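Local coordinates for protein endonuclease 2 (Arabidopsis thaliana, PDB 4CXP) that cuts RNA and single-stranded DNA, and double-stranded DNA less readily, with the aid of three divalent metal ions, leaving 5'-phosphorylated products, at residues K26-E31 and E113-V118; I12-L17 and E34-S39; E4-I9 and L40-D45. All coordinates share one frame; numbering follows the deposited sequence.

Contact 1: K26-E31 and E113-V118; sequences KELLPE and EALLFV. With NAG (2-acetamido-2-deoxy-beta-D-glucopyranose), chain C.
Glu-113 OE2 is held by two hydroxyls: O6 of NAG donates to it at 2.7 Å, and the hydroxyl of Tyr-51 is hydrogen-bonded to the same oxygen. The chain of Glu-113 runs extended beyond CG (chi2 -169°), which carries the carboxylate out to O6 and leaves CG beside the sugar ring, 3.3 Å from NAG O5. An alanine here would remove the carboxylate, and the hydroxyls of NAG O6 and Tyr-51 would probably be left without their common acceptor.

Across the segments the meeting is purely apolar. Leu-28, closing helix 19-28, offers its CB to CD2 of Leu-115 at 3.9 Å. Leu-115 has CG anti to its own N (chi1 175°), which carries that methyl out from helix 111-124. Leu-29, the first residue to leave helical geometry, reaches in with CD2, 4.2 Å from CD2 of Leu-116. Leucine suits position 115 because its branched end lets CD2 meet Leu-28 and, more loosely, Leu-29, with no polar group to satisfy. On helix 233-262, Phe-262 packs on Leu-28 and Leu-258 on Leu-115. The chemistry thus implies an apolar leucine contact between the end of helix 19-28 and the side of helix 111-124, with carboxylate-to-sugar bonding kept to its glycan-bearing margin.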
loop_
_atom_site.group_PDB
_atom_site.type_symbol
_atom_site.label_atom_id
_atom_site.label_comp_id
_atom_site.label_asym_id
_atom_site.label_seq_id
_atom_site.Cartn_x
_atom_site.Cartn_y
_atom_site.Cartn_z
ATOM N N LYS A 26 14.873 -13.443 5.101
ATOM C CA LYS A 26 16.329 -13.276 5.138
ATOM C C LYS A 26 16.992 -14.024 3.968
ATOM O O LYS A 26 17.933 -13.516 3.350
ATOM C CB LYS A 26 16.903 -13.712 6.487
ATOM C CG LYS A 26 16.541 -12.800 7.679
ATOM C CD LYS A 26 17.017 -11.345 7.619
ATOM C CE LYS A 26 16.604 -10.579 8.872
ATOM N NZ LYS A 26 17.112 -9.183 8.949
ATOM N N GLU A 27 16.493 -15.219 3.656
ATOM C CA GLU A 27 17.056 -16.037 2.580
ATOM C C GLU A 27 16.771 -15.463 1.191
ATOM O O GLU A 27 17.601 -15.566 0.296
ATOM C CB GLU A 27 16.525 -17.464 2.674
ATOM C CG GLU A 27 17.055 -18.197 3.905
ATOM C CD GLU A 27 16.319 -19.475 4.253
ATOM O OE1 GLU A 27 15.236 -19.736 3.701
ATOM O OE2 GLU A 27 16.817 -20.230 5.115
ATOM N N LEU A 28 15.595 -14.879 0.999
ATOM C CA LEU A 28 15.182 -14.368 -0.304
ATOM C C LEU A 28 15.731 -12.984 -0.629
ATOM O O LEU A 28 15.845 -12.622 -1.798
ATOM C CB LEU A 28 13.661 -14.378 -0.418
ATOM C CG LEU A 28 13.051 -15.758 -0.635
ATOM C CD1 LEU A 28 11.546 -15.722 -0.422
ATOM C CD2 LEU A 28 13.388 -16.268 -2.026
ATOM N N LEU A 29 16.057 -12.186 0.377
ATOM C CA LEU A 29 16.589 -10.865 0.102
ATOM C C LEU A 29 18.018 -10.953 -0.433
ATOM O O LEU A 29 18.801 -11.768 0.023
ATOM C CB LEU A 29 16.595 -9.999 1.351
ATOM C CG LEU A 29 15.254 -9.496 1.874
ATOM C CD1 LEU A 29 15.409 -8.863 3.253
ATOM C CD2 LEU A 29 14.645 -8.499 0.907
ATOM N N PRO A 30 18.377 -10.069 -1.367
ATOM C CA PRO A 30 19.783 -10.051 -1.786
ATOM C C PRO A 30 20.681 -9.498 -0.706
ATOM O O PRO A 30 20.234 -8.750 0.153
ATOM C CB PRO A 30 19.789 -9.126 -2.983
ATOM C CG PRO A 30 18.661 -8.214 -2.743
ATOM C CD PRO A 30 17.596 -9.009 -2.016
ATOM N N GLU A 31 21.956 -9.859 -0.783
ATOM C CA GLU A 31 22.951 -9.437 0.205
ATOM C C GLU A 31 22.957 -7.925 0.376
ATOM O O GLU A 31 23.086 -7.433 1.496
ATOM C CB GLU A 31 24.352 -9.919 -0.198
ATOM N N GLU A 113 11.930 -11.685 -6.625
ATOM C CA GLU A 113 10.977 -10.764 -7.241
ATOM C C GLU A 113 9.589 -10.950 -6.649
ATOM O O GLU A 113 8.906 -9.966 -6.373
ATOM C CB GLU A 113 10.927 -10.909 -8.762
ATOM C CG GLU A 113 12.201 -10.444 -9.439
ATOM C CD GLU A 113 12.128 -10.325 -10.955
ATOM O OE1 GLU A 113 11.132 -10.773 -11.572
ATOM O OE2 GLU A 113 13.096 -9.776 -11.532
ATOM N N ALA A 114 9.137 -12.181 -6.437
ATOM C CA ALA A 114 7.792 -12.371 -5.906
ATOM C C ALA A 114 7.657 -11.720 -4.526
ATOM O O ALA A 114 6.637 -11.092 -4.242
ATOM C CB ALA A 114 7.428 -13.842 -5.827
ATOM N N LEU A 115 8.674 -11.865 -3.678
ATOM C CA LEU A 115 8.655 -11.234 -2.356
ATOM C C LEU A 115 8.578 -9.717 -2.482
ATOM O O LEU A 115 7.808 -9.063 -1.772
ATOM C CB LEU A 115 9.899 -11.656 -1.562
ATOM C CG LEU A 115 10.048 -10.963 -0.211
ATOM C CD1 LEU A 115 8.874 -11.253 0.738
ATOM C CD2 LEU A 115 11.381 -11.350 0.412
ATOM N N LEU A 116 9.393 -9.146 -3.359
ATOM C CA LEU A 116 9.436 -7.703 -3.504
ATOM C C LEU A 116 8.150 -7.157 -4.108
ATOM O O LEU A 116 7.688 -6.079 -3.724
ATOM C CB LEU A 116 10.668 -7.283 -4.313
ATOM C CG LEU A 116 12.018 -7.681 -3.704
ATOM C CD1 LEU A 116 13.137 -7.154 -4.570
ATOM C CD2 LEU A 116 12.173 -7.190 -2.263
ATOM N N PHE A 117 7.570 -7.893 -5.042
ATOM C CA PHE A 117 6.288 -7.506 -5.607
ATOM C C PHE A 117 5.173 -7.601 -4.562
ATOM O O PHE A 117 4.398 -6.673 -4.412
ATOM C CB PHE A 117 5.929 -8.384 -6.815
ATOM C CG PHE A 117 6.569 -7.981 -8.122
ATOM C CD1 PHE A 117 6.469 -6.684 -8.606
ATOM C CD2 PHE A 117 7.214 -8.934 -8.913
ATOM C CE1 PHE A 117 6.985 -6.341 -9.840
ATOM C CE2 PHE A 117 7.735 -8.593 -10.147
ATOM C CZ PHE A 117 7.623 -7.303 -10.614
ATOM N N VAL A 118 5.075 -8.709 -3.832
ATOM C CA VAL A 118 3.975 -8.800 -2.918
ATOM C C VAL A 118 4.110 -7.743 -1.799
ATOM O O VAL A 118 3.101 -7.194 -1.354
ATOM C CB VAL A 118 3.793 -10.249 -2.451
ATOM C CG1 VAL A 118 4.730 -10.579 -1.313
ATOM C CG2 VAL A 118 2.353 -10.493 -2.087
HETATM C C1 NAG C . 15.853 -12.547 -9.267
HETATM C C2 NAG C . 17.228 -12.775 -9.854
HETATM C C3 NAG C . 18.204 -11.726 -9.327
HETATM C C4 NAG C . 17.674 -10.317 -9.578
HETATM C C5 NAG C . 16.281 -10.201 -8.960
HETATM C C6 NAG C . 15.631 -8.844 -9.216
HETATM C C7 NAG C . 17.856 -15.092 -10.552
HETATM C C8 NAG C . 17.681 -14.732 -11.992
HETATM N N2 NAG C . 17.649 -14.162 -9.611
HETATM O O3 NAG C . 19.483 -11.910 -9.902
HETATM O O4 NAG C . 18.520 -9.407 -8.912
HETATM O O5 NAG C . 15.456 -11.195 -9.491
HETATM O O6 NAG C . 15.341 -8.677 -10.580
HETATM O O7 NAG C . 18.231 -16.252 -10.278
#

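Contact 2: I12-L17 and E34-S39; sequences IAQTRL and EGDLSS
Gln-14 reaches from helix 3-15 with both ends of its amide and clasps the backbone of the 34-39 loop. Its OE1 accepts from Leu-37 N at 2.9 Å, a fairly straight bond (160° at the hydrogen) whose donor is tilted 32° from the carbonyl plane. On the other end NE2 donates to Gly-35 O, also 2.9 Å away and in the plane of that carbonyl. Glutamine suits the place because one flat group carries an acceptor and a donor side by side, matching an N-H and a C=O two residues apart; the two bonds together fix the amide's rotation. CG stands anti to the backbone N (chi1 -171°) and the chain continues extended, giving the reach needed to span the gap. Water 1 lies 2.7 Å from Gln-14 OE1, placed to donate to it, though it has other acceptors to serve, and it accepts from Ser-38 N. Gln-14 OE1 also lies 3.4 Å from Leu-37 CB.

A second shell shapes the loop that Gln-14 holds. Asp-36 OD1 takes a bond from Ser-38 OG at 2.7 Å on its syn side, though somewhat out of the carboxylate plane, while Asp-36 O accepts from both N and OG of Ser-39, so the turn into the short 3-10 segment is tied from within. Gly-35 sits at positive phi, which glycine accommodates easily.

Farther out, Lys-26 donates to Gly-35 O. Ile-12 and Ala-13 pack helix 3-15 on helices 176-187 and 233-262, while Gln-14 holds the loop on another part of its surface, beside helix 19-28.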
loop_
_atom_site.group_PDB
_atom_site.type_symbol
_atom_site.label_atom_id
_atom_site.label_comp_id
_atom_site.label_asym_id
_atom_site.label_seq_id
_atom_site.Cartn_x
_atom_site.Cartn_y
_atom_site.Cartn_z
ATOM N N ILE A 12 7.031 -2.126 9.612
ATOM C CA ILE A 12 6.033 -2.723 10.496
ATOM C C ILE A 12 5.950 -4.227 10.202
ATOM O O ILE A 12 5.970 -5.064 11.108
ATOM C CB ILE A 12 4.661 -2.042 10.337
ATOM C CG1 ILE A 12 4.722 -0.617 10.881
ATOM C CG2 ILE A 12 3.584 -2.849 11.041
ATOM C CD1 ILE A 12 3.492 0.199 10.585
ATOM N N ALA A 13 5.845 -4.575 8.927
ATOM C CA ALA A 13 5.659 -5.963 8.579
ATOM C C ALA A 13 6.814 -6.829 9.037
ATOM O O ALA A 13 6.613 -7.914 9.594
ATOM C CB ALA A 13 5.471 -6.125 7.088
ATOM N N GLN A 14 8.045 -6.379 8.808
ATOM C CA GLN A 14 9.163 -7.281 9.057
ATOM C C GLN A 14 9.279 -7.598 10.548
ATOM O O GLN A 14 9.637 -8.704 10.918
ATOM C CB GLN A 14 10.472 -6.764 8.464
ATOM C CG GLN A 14 11.595 -7.802 8.532
ATOM C CD GLN A 14 12.806 -7.455 7.683
ATOM O OE1 GLN A 14 12.993 -6.300 7.288
ATOM N NE2 GLN A 14 13.609 -8.458 7.343
ATOM N N THR A 15 8.912 -6.658 11.404
ATOM C CA THR A 15 8.951 -6.886 12.841
ATOM C C THR A 15 7.811 -7.762 13.368
ATOM O O THR A 15 7.869 -8.196 14.506
ATOM C CB THR A 15 9.040 -5.574 13.649
ATOM O OG1 THR A 15 7.851 -4.814 13.462
ATOM C CG2 THR A 15 10.254 -4.773 13.238
ATOM N N ARG A 16 6.824 -8.059 12.531
ATOM C CA ARG A 16 5.679 -8.901 12.882
ATOM C C ARG A 16 5.775 -10.292 12.258
ATOM O O ARG A 16 4.843 -11.077 12.357
ATOM C CB ARG A 16 4.378 -8.226 12.471
ATOM C CG ARG A 16 4.092 -6.961 13.247
ATOM C CD ARG A 16 2.781 -6.340 12.802
ATOM N NE ARG A 16 1.627 -7.135 13.199
ATOM C CZ ARG A 16 1.112 -7.133 14.413
ATOM N NH1 ARG A 16 1.602 -6.342 15.365
ATOM N NH2 ARG A 16 0.083 -7.910 14.663
ATOM N N LEU A 17 6.894 -10.634 11.639
ATOM C CA LEU A 17 7.047 -11.951 11.048
ATOM C C LEU A 17 7.293 -12.990 12.131
ATOM O O LEU A 17 7.996 -12.743 13.114
ATOM C CB LEU A 17 8.210 -11.952 10.065
ATOM C CG LEU A 17 8.050 -11.029 8.860
ATOM C CD1 LEU A 17 9.259 -11.141 7.962
ATOM C CD2 LEU A 17 6.765 -11.308 8.104
ATOM N N GLU A 34 21.078 -6.022 3.174
ATOM C CA GLU A 34 21.548 -6.078 4.552
ATOM C C GLU A 34 20.435 -6.539 5.498
ATOM O O GLU A 34 20.321 -6.065 6.622
ATOM C CB GLU A 34 22.166 -4.730 4.965
ATOM C CG GLU A 34 23.350 -4.339 4.072
ATOM C CD GLU A 34 24.119 -3.096 4.504
ATOM O OE1 GLU A 34 24.044 -2.702 5.680
ATOM O OE2 GLU A 34 24.822 -2.519 3.647
ATOM N N GLY A 35 19.621 -7.474 5.015
ATOM C CA GLY A 35 18.585 -8.092 5.818
ATOM C C GLY A 35 17.293 -7.304 5.952
ATOM O O GLY A 35 16.358 -7.779 6.595
ATOM N N ASP A 36 17.225 -6.108 5.360
ATOM C CA ASP A 36 16.139 -5.151 5.604
ATOM C C ASP A 36 15.176 -5.120 4.423
ATOM O O ASP A 36 15.494 -4.583 3.370
ATOM C CB ASP A 36 16.786 -3.783 5.855
ATOM C CG ASP A 36 15.810 -2.700 6.211
ATOM O OD1 ASP A 36 14.594 -2.921 6.194
ATOM O OD2 ASP A 36 16.277 -1.577 6.500
ATOM N N LEU A 37 13.991 -5.677 4.612
ATOM C CA LEU A 37 12.988 -5.717 3.570
ATOM C C LEU A 37 12.653 -4.299 3.087
ATOM O O LEU A 37 12.459 -4.064 1.893
ATOM C CB LEU A 37 11.726 -6.418 4.091
ATOM C CG LEU A 37 10.541 -6.486 3.123
ATOM C CD1 LEU A 37 10.868 -7.253 1.838
ATOM C CD2 LEU A 37 9.362 -7.109 3.845
ATOM N N SER A 38 12.559 -3.357 4.020
ATOM C CA SER A 38 12.201 -1.994 3.688
ATOM C C SER A 38 13.178 -1.308 2.759
ATOM O O SER A 38 12.798 -0.385 2.080
ATOM C CB SER A 38 11.961 -1.170 4.951
ATOM O OG SER A 38 13.154 -0.767 5.568
ATOM N N SER A 39 14.397 -1.802 2.645
ATOM C CA SER A 39 15.356 -1.206 1.722
ATOM C C SER A 39 14.999 -1.466 0.261
ATOM O O SER A 39 15.515 -0.797 -0.604
ATOM C CB SER A 39 16.755 -1.690 2.004
ATOM O OG SER A 39 16.918 -3.017 1.600
HETATM O O HOH W 1 11.759 -4.005 6.765
#

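Contact 3: E4-I9 and L40-D45; sequences EGHEII and LCLWAD. With ZN (zinc ion), chain G; ZN (zinc ion), chain E; SO4 (sulfate ion), chain K.
Leu-42 CD1 and Cys-41 O both come obliquely to the ring of His-6, which also stacks on the ring of His-120 and meets that of Trp-1 edge-to-face. Leu-42 CD1 comes 3.4 Å from His-6 CD2, the two side chains crossing at about a right angle. The indole of Trp-43 is met at its edge by a sulfate, probably from the crystallisation liquor: NE1 donates to O3 at 3.0 Å (155° at the hydrogen), with the sulfur in the ring plane.

His-6 has CG beside its backbone N (chi1 -71°), a setting that sends the ring out from helix 3-15 so that NE2 binds one zinc at 2.0 Å. Histidine suits the place because one nitrogen takes the metal while the ring's flat body packs against protein. From the loop, Asp-45 OD1 binds a second zinc at 2.4 Å. Trp-1 O completes the protein ligands of the first ion and His-58 and His-120 those of the second, while Asp-124 serves both.

Behind these ligands the backbone is braced. Cys-41 CB lies 4.1 Å from His-6 CB. Cys-41 SG is joined to Cys-10, tying the loop covalently to the helix that carries His-6, and the carbonyl oxygen of Cys-41 accepts from His-120 ND1, so a second-shell atom orients a histidine bound to metal through NE2. A type I turn from Leu-40 to Trp-43 is closed by Trp-43 N bonding to Leu-40 O at 3.1 Å.

Such a cluster, with the N-terminal residue itself a ligand and an aspartate bridging two zinc ions, the third zinc being held by His-130, His-154 and Asp-158, is characteristic of the trinuclear active site of S1/P1 nucleases.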
loop_
_atom_site.group_PDB
_atom_site.type_symbol
_atom_site.label_atom_id
_atom_site.label_comp_id
_atom_site.label_asym_id
_atom_site.label_seq_id
_atom_site.Cartn_x
_atom_site.Cartn_y
_atom_site.Cartn_z
ATOM N N GLU A 4 8.313 6.791 1.525
ATOM C CA GLU A 4 8.106 6.767 2.964
ATOM C C GLU A 4 6.992 5.789 3.341
ATOM O O GLU A 4 7.119 5.039 4.310
ATOM C CB GLU A 4 7.778 8.169 3.491
ATOM C CG GLU A 4 8.840 9.226 3.192
ATOM C CD GLU A 4 8.730 9.887 1.814
ATOM O OE1 GLU A 4 7.826 9.552 0.996
ATOM O OE2 GLU A 4 9.559 10.791 1.557
ATOM N N GLY A 5 5.889 5.808 2.600
ATOM C CA GLY A 5 4.789 4.916 2.916
ATOM C C GLY A 5 5.187 3.460 2.819
ATOM O O GLY A 5 4.851 2.660 3.689
ATOM N N HIS A 6 5.875 3.084 1.735
ATOM C CA HIS A 6 6.325 1.697 1.611
ATOM C C HIS A 6 7.316 1.308 2.691
ATOM O O HIS A 6 7.292 0.189 3.190
ATOM C CB HIS A 6 6.909 1.414 0.227
ATOM C CG HIS A 6 5.863 1.394 -0.830
ATOM N ND1 HIS A 6 4.971 0.352 -0.962
ATOM C CD2 HIS A 6 5.500 2.318 -1.742
ATOM C CE1 HIS A 6 4.109 0.653 -1.924
ATOM N NE2 HIS A 6 4.407 1.838 -2.420
ATOM N N GLU A 7 8.226 2.219 3.036
ATOM C CA GLU A 7 9.187 1.917 4.089
ATOM C C GLU A 7 8.475 1.642 5.408
ATOM O O GLU A 7 8.820 0.700 6.111
ATOM C CB GLU A 7 10.198 3.047 4.274
ATOM C CG GLU A 7 11.282 3.096 3.228
ATOM C CD GLU A 7 12.251 4.235 3.469
ATOM O OE1 GLU A 7 11.897 5.207 4.178
ATOM O OE2 GLU A 7 13.362 4.175 2.934
ATOM N N ILE A 8 7.501 2.475 5.750
ATOM C CA ILE A 8 6.751 2.296 6.968
ATOM C C ILE A 8 6.053 0.942 6.987
ATOM O O ILE A 8 6.117 0.203 7.971
ATOM C CB ILE A 8 5.745 3.460 7.169
ATOM C CG1 ILE A 8 6.486 4.778 7.469
ATOM C CG2 ILE A 8 4.722 3.132 8.239
ATOM C CD1 ILE A 8 5.648 6.021 7.302
ATOM N N ILE A 9 5.350 0.626 5.900
ATOM C CA ILE A 9 4.624 -0.626 5.816
ATOM C C ILE A 9 5.565 -1.811 5.982
ATOM O O ILE A 9 5.282 -2.743 6.728
ATOM C CB ILE A 9 3.827 -0.671 4.494
ATOM C CG1 ILE A 9 2.640 0.298 4.604
ATOM C CG2 ILE A 9 3.368 -2.079 4.150
ATOM C CD1 ILE A 9 1.899 0.520 3.314
ATOM N N LEU A 40 14.095 -2.413 -0.001
ATOM C CA LEU A 40 13.702 -2.780 -1.362
ATOM C C LEU A 40 12.191 -2.687 -1.605
ATOM O O LEU A 40 11.682 -3.173 -2.597
ATOM C CB LEU A 40 14.177 -4.187 -1.675
ATOM C CG LEU A 40 15.671 -4.279 -1.957
ATOM C CD1 LEU A 40 16.090 -5.738 -1.985
ATOM C CD2 LEU A 40 16.034 -3.606 -3.281
ATOM N N CYS A 41 11.488 -2.013 -0.715
ATOM C CA CYS A 41 10.024 -1.994 -0.899
ATOM C C CYS A 41 9.543 -0.983 -1.941
ATOM O O CYS A 41 8.349 -0.941 -2.197
ATOM C CB CYS A 41 9.255 -1.895 0.436
ATOM S SG CYS A 41 9.227 -3.515 1.248
ATOM N N LEU A 42 10.459 -0.278 -2.603
ATOM C CA LEU A 42 10.160 0.522 -3.804
ATOM C C LEU A 42 10.702 -0.108 -5.093
ATOM O O LEU A 42 10.495 0.438 -6.176
ATOM C CB LEU A 42 10.666 1.970 -3.669
ATOM C CG LEU A 42 9.724 3.089 -4.118
ATOM C CD1 LEU A 42 8.417 3.129 -3.375
ATOM C CD2 LEU A 42 10.444 4.419 -3.982
ATOM N N TRP A 43 11.335 -1.273 -4.995
ATOM C CA TRP A 43 11.884 -1.924 -6.177
ATOM C C TRP A 43 10.833 -2.082 -7.264
ATOM O O TRP A 43 11.106 -1.823 -8.430
ATOM C CB TRP A 43 12.481 -3.289 -5.810
ATOM C CG TRP A 43 12.903 -4.093 -6.988
ATOM C CD1 TRP A 43 14.102 -4.043 -7.633
ATOM C CD2 TRP A 43 12.120 -5.080 -7.673
ATOM N NE1 TRP A 43 14.113 -4.920 -8.683
ATOM C CE2 TRP A 43 12.912 -5.577 -8.728
ATOM C CE3 TRP A 43 10.836 -5.598 -7.491
ATOM C CZ2 TRP A 43 12.462 -6.546 -9.601
ATOM C CZ3 TRP A 43 10.376 -6.547 -8.377
ATOM C CH2 TRP A 43 11.194 -7.023 -9.412
ATOM N N ALA A 44 9.609 -2.448 -6.901
ATOM C CA ALA A 44 8.605 -2.657 -7.928
ATOM C C ALA A 44 8.356 -1.391 -8.744
ATOM O O ALA A 44 8.094 -1.446 -9.940
ATOM C CB ALA A 44 7.310 -3.167 -7.339
ATOM N N ASP A 45 8.387 -0.232 -8.094
ATOM C CA ASP A 45 8.206 1.007 -8.849
ATOM C C ASP A 45 9.333 1.234 -9.864
ATOM O O ASP A 45 9.087 1.839 -10.901
ATOM C CB ASP A 45 8.107 2.221 -7.925
ATOM C CG ASP A 45 6.739 2.469 -7.379
ATOM O OD1 ASP A 45 5.757 1.823 -7.757
ATOM O OD2 ASP A 45 6.675 3.363 -6.515
HETATM ZN ZN ZN G . 3.300 2.902 -3.726
HETATM ZN ZN ZN E . 3.636 1.214 -6.829
HETATM S S SO4 K . 17.453 -3.698 -10.124
HETATM O O1 SO4 K . 16.450 -2.627 -10.073
HETATM O O2 SO4 K . 18.094 -3.674 -11.458
HETATM O O3 SO4 K . 16.830 -5.013 -9.903
HETATM O O4 SO4 K . 18.478 -3.465 -9.085
#

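In the fold
Contacts 2 and 3 both fasten helix 3-15 to successive parts of the loop that follows helix 19-28, and they touch where Ser-38 packs against Glu-7 O. The centre of contact 3 lies about 9 Å from the centre of the chain, those of contacts 2 and 1 about 15 and 17 Å. Contact 3, the deepest, has the chemistry of metal ligands and a disulfide. Contact 2, partly buried, relies on amide-to-backbone bonds and water. Contact 1, though farthest out, is mostly made by buried residues and is apolar, with a sugar at its margin. Lys-26 joins contact 1 to contact 2, and Trp-43 packs against Glu-113, Leu-116 and Phe-117, linking helix 111-124 to the zinc-binding loop.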